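Local structure of dTDP-4-dehydrorhamnose reductase (Sulfolobus tokodaii, 2GGS) at residues Ile53-Pro58 against Lys96-Ser100; Asn84-Arg89 against Leu136-Ala141. The protein binds NADPH in a Rossmann-type fold and probably reduces dTDP-4-dehydrorhamnose in the making of dTDP-rhamnose. All coordinates share one frame; numbering follows the deposited sequence.

Contact 1 of 2, residues Ile53-Pro58 against Lys96-Ser100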
ATOM      1  N   ILE A  53      16.044  10.511  10.608  1.00 18.11           N
ATOM      2  CA  ILE A  53      16.524   9.164  10.375  1.00 19.18           C
ATOM      3  C   ILE A  53      17.891   8.962  11.007  1.00 19.52           C
ATOM      4  O   ILE A  53      18.125   7.957  11.676  1.00 20.07           O
ATOM      5  CB  ILE A  53      16.530   8.848   8.851  1.00 18.03           C
ATOM      6  CG1 ILE A  53      15.076   8.655   8.370  1.00 17.96           C
ATOM      7  CG2 ILE A  53      17.370   7.592   8.537  1.00 19.45           C
ATOM      8  CD1 ILE A  53      14.888   8.663   6.852  1.00 18.06           C
ATOM      9  N   ILE A  54      18.776   9.937  10.787  1.00 21.47           N
ATOM     10  CA  ILE A  54      20.144   9.850  11.279  1.00 22.77           C
ATOM     11  C   ILE A  54      20.185   9.892  12.816  1.00 23.91           C
ATOM     12  O   ILE A  54      20.999   9.190  13.427  1.00 25.52           O
ATOM     13  CB  ILE A  54      21.058  10.901  10.600  1.00 23.26           C
ATOM     14  CG1 ILE A  54      21.151  10.588   9.094  1.00 22.21           C
ATOM     15  CG2 ILE A  54      22.475  10.916  11.241  1.00 23.08           C
ATOM     16  CD1 ILE A  54      21.611  11.714   8.233  1.00 22.43           C
ATOM     17  N   LYS A  55      19.301  10.692  13.418  1.00 24.55           N
ATOM     18  CA  LYS A  55      19.185  10.762  14.884  1.00 25.93           C
ATOM     19  C   LYS A  55      18.572   9.493  15.512  1.00 25.52           C
ATOM     20  O   LYS A  55      19.105   8.975  16.493  1.00 26.31           O
ATOM     21  CB  LYS A  55      18.427  12.032  15.340  1.00 26.15           C
ATOM     22  CG  LYS A  55      19.134  13.360  15.007  1.00 29.55           C
ATOM     23  CD  LYS A  55      20.484  13.513  15.758  1.00 33.66           C
ATOM     24  CE  LYS A  55      21.384  14.611  15.143  1.00 30.38           C
ATOM     25  NZ  LYS A  55      20.690  15.920  15.033  1.00 32.42           N
ATOM     26  N   LYS A  56      17.472   8.986  14.953  1.00 25.22           N
ATOM     27  CA  LYS A  56      16.753   7.861  15.564  1.00 23.35           C
ATOM     28  C   LYS A  56      17.409   6.523  15.308  1.00 23.24           C
ATOM     29  O   LYS A  56      17.162   5.556  16.048  1.00 21.30           O
ATOM     30  CB  LYS A  56      15.294   7.833  15.107  1.00 24.41           C
ATOM     31  CG  LYS A  56      14.480   9.084  15.454  1.00 25.03           C
ATOM     32  CD  LYS A  56      14.526   9.488  16.929  1.00 31.33           C
ATOM     33  CE  LYS A  56      13.654  10.728  17.141  1.00 30.27           C
ATOM     34  NZ  LYS A  56      13.738  11.317  18.518  1.00 35.59           N
ATOM     35  N   ARG A  57      18.247   6.448  14.257  1.00 21.66           N
ATOM     36  CA  ARG A  57      19.043   5.250  13.977  1.00 21.39           C
ATOM     37  C   ARG A  57      18.206   3.953  13.874  1.00 20.70           C
ATOM     38  O   ARG A  57      18.484   2.955  14.541  1.00 21.59           O
ATOM     39  CB  ARG A  57      20.184   5.103  15.010  1.00 20.40           C
ATOM     40  CG  ARG A  57      21.146   6.333  14.982  1.00 22.18           C
ATOM     41  CD  ARG A  57      22.415   6.113  15.805  1.00 20.14           C
ATOM     42  NE  ARG A  57      23.035   4.809  15.570  1.00 24.49           N
ATOM     43  CZ  ARG A  57      23.886   4.570  14.579  1.00 19.66           C
ATOM     44  NH1 ARG A  57      24.184   5.534  13.727  1.00 23.16           N
ATOM     45  NH2 ARG A  57      24.398   3.346  14.396  1.00 22.81           N
ATOM     46  N   PRO A  58      17.178   3.961  13.017  1.00 21.34           N
ATOM     47  CA  PRO A  58      16.483   2.662  12.822  1.00 20.46           C
ATOM     48  C   PRO A  58      17.360   1.613  12.167  1.00 20.67           C
ATOM     49  O   PRO A  58      18.121   1.938  11.257  1.00 21.44           O
ATOM     50  CB  PRO A  58      15.285   3.047  11.934  1.00 20.64           C
ATOM     51  CG  PRO A  58      15.785   4.277  11.143  1.00 20.22           C
ATOM     52  CD  PRO A  58      16.564   5.048  12.241  1.00 20.63           C
ATOM     53  N   LYS A  96      21.328   5.348   4.102  1.00 19.10           N
ATOM     54  CA  LYS A  96      22.615   4.801   3.686  1.00 20.61           C
ATOM     55  C   LYS A  96      23.684   5.172   4.708  1.00 20.42           C
ATOM     56  O   LYS A  96      24.597   4.381   4.992  1.00 20.67           O
ATOM     57  CB  LYS A  96      22.983   5.319   2.294  1.00 21.09           C
ATOM     58  CG  LYS A  96      24.270   4.740   1.681  1.00 24.30           C
ATOM     59  CD  LYS A  96      24.303   3.195   1.733  1.00 27.34           C
ATOM     60  CE  LYS A  96      25.504   2.631   1.000  1.00 28.75           C
ATOM     61  NZ  LYS A  96      26.771   3.201   1.522  1.00 36.80           N
ATOM     62  N   VAL A  97      23.543   6.373   5.244  1.00 20.54           N
ATOM     63  CA  VAL A  97      24.484   6.901   6.233  1.00 20.91           C
ATOM     64  C   VAL A  97      24.587   5.974   7.450  1.00 20.71           C
ATOM     65  O   VAL A  97      25.695   5.754   7.986  1.00 21.19           O
ATOM     66  CB  VAL A  97      24.111   8.348   6.616  1.00 21.08           C
ATOM     67  CG1 VAL A  97      24.981   8.865   7.795  1.00 22.36           C
ATOM     68  CG2 VAL A  97      24.258   9.270   5.409  1.00 21.59           C
ATOM     69  N   ILE A  98      23.449   5.393   7.850  1.00 20.13           N
ATOM     70  CA  ILE A  98      23.354   4.506   9.006  1.00 19.47           C
ATOM     71  C   ILE A  98      23.280   3.026   8.602  1.00 19.80           C
ATOM     72  O   ILE A  98      23.136   2.133   9.436  1.00 20.27           O
ATOM     73  CB  ILE A  98      22.179   4.918   9.974  1.00 20.51           C
ATOM     74  CG1 ILE A  98      20.814   4.871   9.263  1.00 18.49           C
ATOM     75  CG2 ILE A  98      22.416   6.292  10.583  1.00 20.60           C
ATOM     76  CD1 ILE A  98      19.639   4.992  10.251  1.00 17.73           C
ATOM     77  N   ASP A  99      23.385   2.774   7.306  1.00 19.49           N
ATOM     78  CA  ASP A  99      23.388   1.413   6.768  1.00 20.51           C
ATOM     79  C   ASP A  99      22.073   0.686   7.138  1.00 20.29           C
ATOM     80  O   ASP A  99      22.073  -0.491   7.477  1.00 20.92           O
ATOM     81  CB  ASP A  99      24.626   0.639   7.252  1.00 21.65           C
ATOM     82  CG  ASP A  99      24.807  -0.657   6.533  1.00 23.31           C
ATOM     83  OD1 ASP A  99      24.494  -0.722   5.325  1.00 28.41           O
ATOM     84  OD2 ASP A  99      25.259  -1.631   7.154  1.00 26.67           O
ATOM     85  N   SER A 100      20.968   1.417   7.097  1.00 20.54           N
ATOM     86  CA  SER A 100      19.657   0.844   7.419  1.00 21.66           C
ATOM     87  C   SER A 100      19.178  -0.139   6.351  1.00 20.99           C
ATOM     88  O   SER A 100      19.547  -0.033   5.179  1.00 21.02           O
ATOM     89  CB  SER A 100      18.600   1.929   7.513  1.00 22.82           C
ATOM     90  OG  SER A 100      18.732   2.674   8.696  1.00 28.59           O
TER

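Contact 2 of 2, residues Asn84-Arg89 against Leu136-Ala141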
ATOM      1  N   ASN A  84       5.343  10.861  -2.914  1.00 15.26           N
ATOM      2  CA  ASN A  84       5.364   9.486  -3.449  1.00 14.08           C
ATOM      3  C   ASN A  84       6.669   9.120  -4.103  1.00 14.94           C
ATOM      4  O   ASN A  84       7.020   7.916  -4.192  1.00 16.14           O
ATOM      5  CB  ASN A  84       4.240   9.312  -4.457  1.00 12.78           C
ATOM      6  CG  ASN A  84       2.887   9.232  -3.812  1.00 12.22           C
ATOM      7  OD1 ASN A  84       2.748   9.138  -2.583  1.00 15.49           O
ATOM      8  ND2 ASN A  84       1.865   9.213  -4.662  1.00 14.02           N
ATOM      9  N   ALA A  85       7.410  10.136  -4.548  1.00 15.45           N
ATOM     10  CA  ALA A  85       8.674   9.889  -5.226  1.00 14.88           C
ATOM     11  C   ALA A  85       9.854  10.554  -4.504  1.00 15.23           C
ATOM     12  O   ALA A  85      10.750   9.883  -3.981  1.00 14.45           O
ATOM     13  CB  ALA A  85       8.604  10.316  -6.701  1.00 14.22           C
ATOM     14  N   GLU A  86       9.851  11.888  -4.416  1.00 14.96           N
ATOM     15  CA  GLU A  86      11.090  12.552  -4.000  1.00 16.73           C
ATOM     16  C   GLU A  86      11.491  12.223  -2.547  1.00 16.53           C
ATOM     17  O   GLU A  86      12.661  12.103  -2.277  1.00 16.97           O
ATOM     18  CB  GLU A  86      10.968  14.081  -4.187  1.00 17.62           C
ATOM     19  CG  GLU A  86      12.342  14.759  -4.258  1.00 19.82           C
ATOM     20  CD  GLU A  86      12.259  16.184  -4.775  1.00 25.31           C
ATOM     21  OE1 GLU A  86      11.130  16.714  -4.887  1.00 25.58           O
ATOM     22  OE2 GLU A  86      13.338  16.746  -5.051  1.00 28.84           O
ATOM     23  N   ALA A  87      10.527  12.059  -1.643  1.00 17.09           N
ATOM     24  CA  ALA A  87      10.823  11.732  -0.239  1.00 15.69           C
ATOM     25  C   ALA A  87      11.629  10.457  -0.162  1.00 16.70           C
ATOM     26  O   ALA A  87      12.492  10.310   0.714  1.00 16.88           O
ATOM     27  CB  ALA A  87       9.541  11.625   0.606  1.00 16.44           C
ATOM     28  N   VAL A  88      11.329   9.526  -1.097  1.00 15.69           N
ATOM     29  CA  VAL A  88      12.022   8.234  -1.114  1.00 15.71           C
ATOM     30  C   VAL A  88      13.516   8.437  -1.350  1.00 15.12           C
ATOM     31  O   VAL A  88      14.343   7.725  -0.767  1.00 15.03           O
ATOM     32  CB  VAL A  88      11.419   7.253  -2.152  1.00 15.28           C
ATOM     33  CG1 VAL A  88      12.159   5.889  -2.071  1.00 15.02           C
ATOM     34  CG2 VAL A  88       9.944   7.056  -1.898  1.00 14.98           C
ATOM     35  N   ARG A  89      13.875   9.398  -2.214  1.00 15.08           N
ATOM     36  CA  ARG A  89      15.284   9.675  -2.464  1.00 17.20           C
ATOM     37  C   ARG A  89      15.994  10.022  -1.140  1.00 16.50           C
ATOM     38  O   ARG A  89      17.135   9.587  -0.850  1.00 17.69           O
ATOM     39  CB  ARG A  89      15.452  10.810  -3.470  1.00 17.86           C
ATOM     40  CG  ARG A  89      16.943  10.991  -3.798  1.00 18.45           C
ATOM     41  CD  ARG A  89      17.181  11.898  -5.001  1.00 27.76           C
ATOM     42  NE  ARG A  89      17.284  13.300  -4.622  1.00 28.82           N
ATOM     43  CZ  ARG A  89      18.404  13.906  -4.250  1.00 31.75           C
ATOM     44  NH1 ARG A  89      19.552  13.231  -4.160  1.00 34.87           N
ATOM     45  NH2 ARG A  89      18.363  15.192  -3.935  1.00 33.42           N
ATOM     46  N   LEU A 136       8.132   6.304  -9.834  1.00 12.29           N
ATOM     47  CA  LEU A 136       9.335   7.116  -9.606  1.00 14.12           C
ATOM     48  C   LEU A 136       9.926   6.879  -8.215  1.00 13.17           C
ATOM     49  O   LEU A 136      11.137   6.698  -8.092  1.00 13.72           O
ATOM     50  CB  LEU A 136       9.060   8.602  -9.907  1.00 12.60           C
ATOM     51  CG  LEU A 136       8.606   8.840 -11.361  1.00 16.08           C
ATOM     52  CD1 LEU A 136       8.306  10.318 -11.587  1.00 19.52           C
ATOM     53  CD2 LEU A 136       9.550   8.298 -12.462  1.00 17.85           C
ATOM     54  N   GLY A 137       9.098   6.764  -7.182  1.00 13.89           N
ATOM     55  CA  GLY A 137       9.578   6.350  -5.873  1.00 14.18           C
ATOM     56  C   GLY A 137      10.256   4.982  -5.892  1.00 14.63           C
ATOM     57  O   GLY A 137      11.296   4.808  -5.270  1.00 14.52           O
ATOM     58  N   GLU A 138       9.675   4.023  -6.621  1.00 15.69           N
ATOM     59  CA  GLU A 138      10.337   2.713  -6.772  1.00 17.13           C
ATOM     60  C   GLU A 138      11.730   2.866  -7.332  1.00 16.23           C
ATOM     61  O   GLU A 138      12.669   2.127  -6.969  1.00 17.20           O
ATOM     62  CB  GLU A 138       9.610   1.799  -7.776  1.00 18.04           C
ATOM     63  CG  GLU A 138       8.382   1.202  -7.319  1.00 19.67           C
ATOM     64  CD  GLU A 138       8.019  -0.012  -8.150  1.00 18.17           C
ATOM     65  OE1 GLU A 138       6.949  -0.566  -7.869  1.00 19.01           O
ATOM     66  OE2 GLU A 138       8.798  -0.377  -9.080  1.00 20.34           O
ATOM     67  N   THR A 139      11.857   3.790  -8.267  1.00 14.80           N
ATOM     68  CA  THR A 139      13.106   3.994  -8.976  1.00 16.47           C
ATOM     69  C   THR A 139      14.137   4.546  -8.003  1.00 16.11           C
ATOM     70  O   THR A 139      15.288   4.074  -7.955  1.00 16.49           O
ATOM     71  CB  THR A 139      12.876   4.872 -10.209  1.00 16.52           C
ATOM     72  OG1 THR A 139      11.835   4.272 -11.016  1.00 17.94           O
ATOM     73  CG2 THR A 139      14.154   5.034 -11.047  1.00 19.24           C
ATOM     74  N   PHE A 140      13.742   5.512  -7.173  1.00 15.79           N
ATOM     75  CA  PHE A 140      14.685   5.969  -6.149  1.00 15.48           C
ATOM     76  C   PHE A 140      15.044   4.873  -5.146  1.00 16.12           C
ATOM     77  O   PHE A 140      16.155   4.870  -4.615  1.00 16.14           O
ATOM     78  CB  PHE A 140      14.112   7.148  -5.350  1.00 16.04           C
ATOM     79  CG  PHE A 140      14.015   8.450  -6.111  1.00 17.23           C
ATOM     80  CD1 PHE A 140      15.133   9.050  -6.707  1.00 16.97           C
ATOM     81  CD2 PHE A 140      12.776   9.106  -6.188  1.00 16.15           C
ATOM     82  CE1 PHE A 140      14.999  10.312  -7.347  1.00 16.81           C
ATOM     83  CE2 PHE A 140      12.610  10.379  -6.831  1.00 15.30           C
ATOM     84  CZ  PHE A 140      13.742  10.966  -7.420  1.00 17.96           C
ATOM     85  N   ALA A 141      14.091   3.982  -4.859  1.00 15.47           N
ATOM     86  CA  ALA A 141      14.232   2.925  -3.838  1.00 16.37           C
ATOM     87  C   ALA A 141      15.085   1.740  -4.304  1.00 17.22           C
ATOM     88  O   ALA A 141      15.551   0.957  -3.468  1.00 20.15           O
ATOM     89  CB  ALA A 141      12.890   2.448  -3.383  1.00 16.11           C
TER

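Contact 1 of 2, residues Ile53-Pro58 against Lys96-Ser100
Ile98 reaches across from the end of helix 77-97 and lays its longer branch over the last turn of helix 46-56. Its CD1 lies 3.6 Å from the backbone O of Ile53, touches Ile53 CG2, and stands 3.7 Å from Pro58 CD, the two partner side chains each crossing it at about a right angle. A chi1 of 60° sets CG1 between the backbone N and the carbonyl carbon, which sends CD1 between Ile53 and Pro58. Ile98 CG2 meets NH1 of Arg57 at 3.7 Å, a carbon-to-guanidinium contact made obliquely by an arginine chain bent at chi3. Farther out the packing thins, with Ile54 CG1 and Val97 CG1 4.4 Å apart.

One polar bond fastens the inner side. Ser100 OG, anti to its own carbonyl carbon, donates to Pro58 O over 2.7 Å. The C=O...O angle is 154°, and the hydroxyl sits tilted 25° from the carbonyl plane. Without the hydroxyl, as with an alanine here, Pro58 O would probably lose this donor in a buried setting, and the segments that follow the two helices would lose their one hydrogen bond across this contact.

Both helices finish beside this contact. Arg57 departs from helical geometry with positive phi, while Asp99 does the same in a Schellman motif, after which the chain turns inward to Ser100. The pair illustrates how neighbouring beta-alpha units are joined where helix gives way to strand: Pro58 leads into strand 60-63 and Ser100 into strand 101-107, adjacent parallel strands of the central sheet. Beneath the helices, Ile53 and Pro58 rest on Leu4 of strand 3-6, and Ile53 and Ser100 on Ile61 of strand 60-63.

Contact 2 of 2, residues Asn84-Arg89 against Leu136-Ala141
Phe140 enters helix 84-89 as a knob into a hole formed by Ala85, Glu86, Val88 and Arg89. One face of its ring receives Arg89 CB in a CH-pi contact, 3.8 Å from the centroid and 16° off the ring normal; the arginine chain then runs on past the ring, its CD 3.6 Å from Phe140 CE1. With CG anti to the backbone N, Arg89 keeps its aliphatic part along the aromatic, while its guanidinium plane is turned 48° from the ring. Phe140 CD2 comes within 3.1 Å of Ala85 O, a close approach made obliquely to the ring.

Deeper in, Val88 CG1 packs on Gly137 O and on Ala141 CB, the latter at 3.8 Å. At Gly137 the backbones themselves meet: its CA lies 3.4 Å from Asn84 O in a CA-H...O contact, and a side chain there would strike that oxygen. The axes of segments 84-89 and 136-141 approach to 7.4 Å and run nearly parallel, 13° apart.

Outside this shell, Tyr81 touches both Leu136 and Phe140, and His104 of strand 101-107 underlies Val88 and Ala141. Asn84 is held by Ser133 OG at ND2 and Met67 N at OD1, close to the NADPH-binding residues Ala66 and Lys134. Such closely packed parallel helices on one face of a parallel sheet, beside the cofactor, are characteristic of the NADP-binding Rossmann fold.

In the fold
Helix 77-97 serves both contacts: its middle packs on helix 129-141 in contact 2, and its C-terminal end meets the end of helix 46-56 in contact 1. The two centres are 18 Å apart and the nearest atoms about 7 Å, without touching. Along the chain the segments alternate, 53-58, 84-89, 96-100, 136-141, as expected where helices of neighbouring beta-alpha units lie side by side. Together the contacts connect three helices beside the parallel sheet. Contact 2 lies nearer the bound NADPH, with Asn84 about 6 Å from it between side chain and cofactor, whereas contact 1 lies at the periphery, 23 Å from the chain's centre.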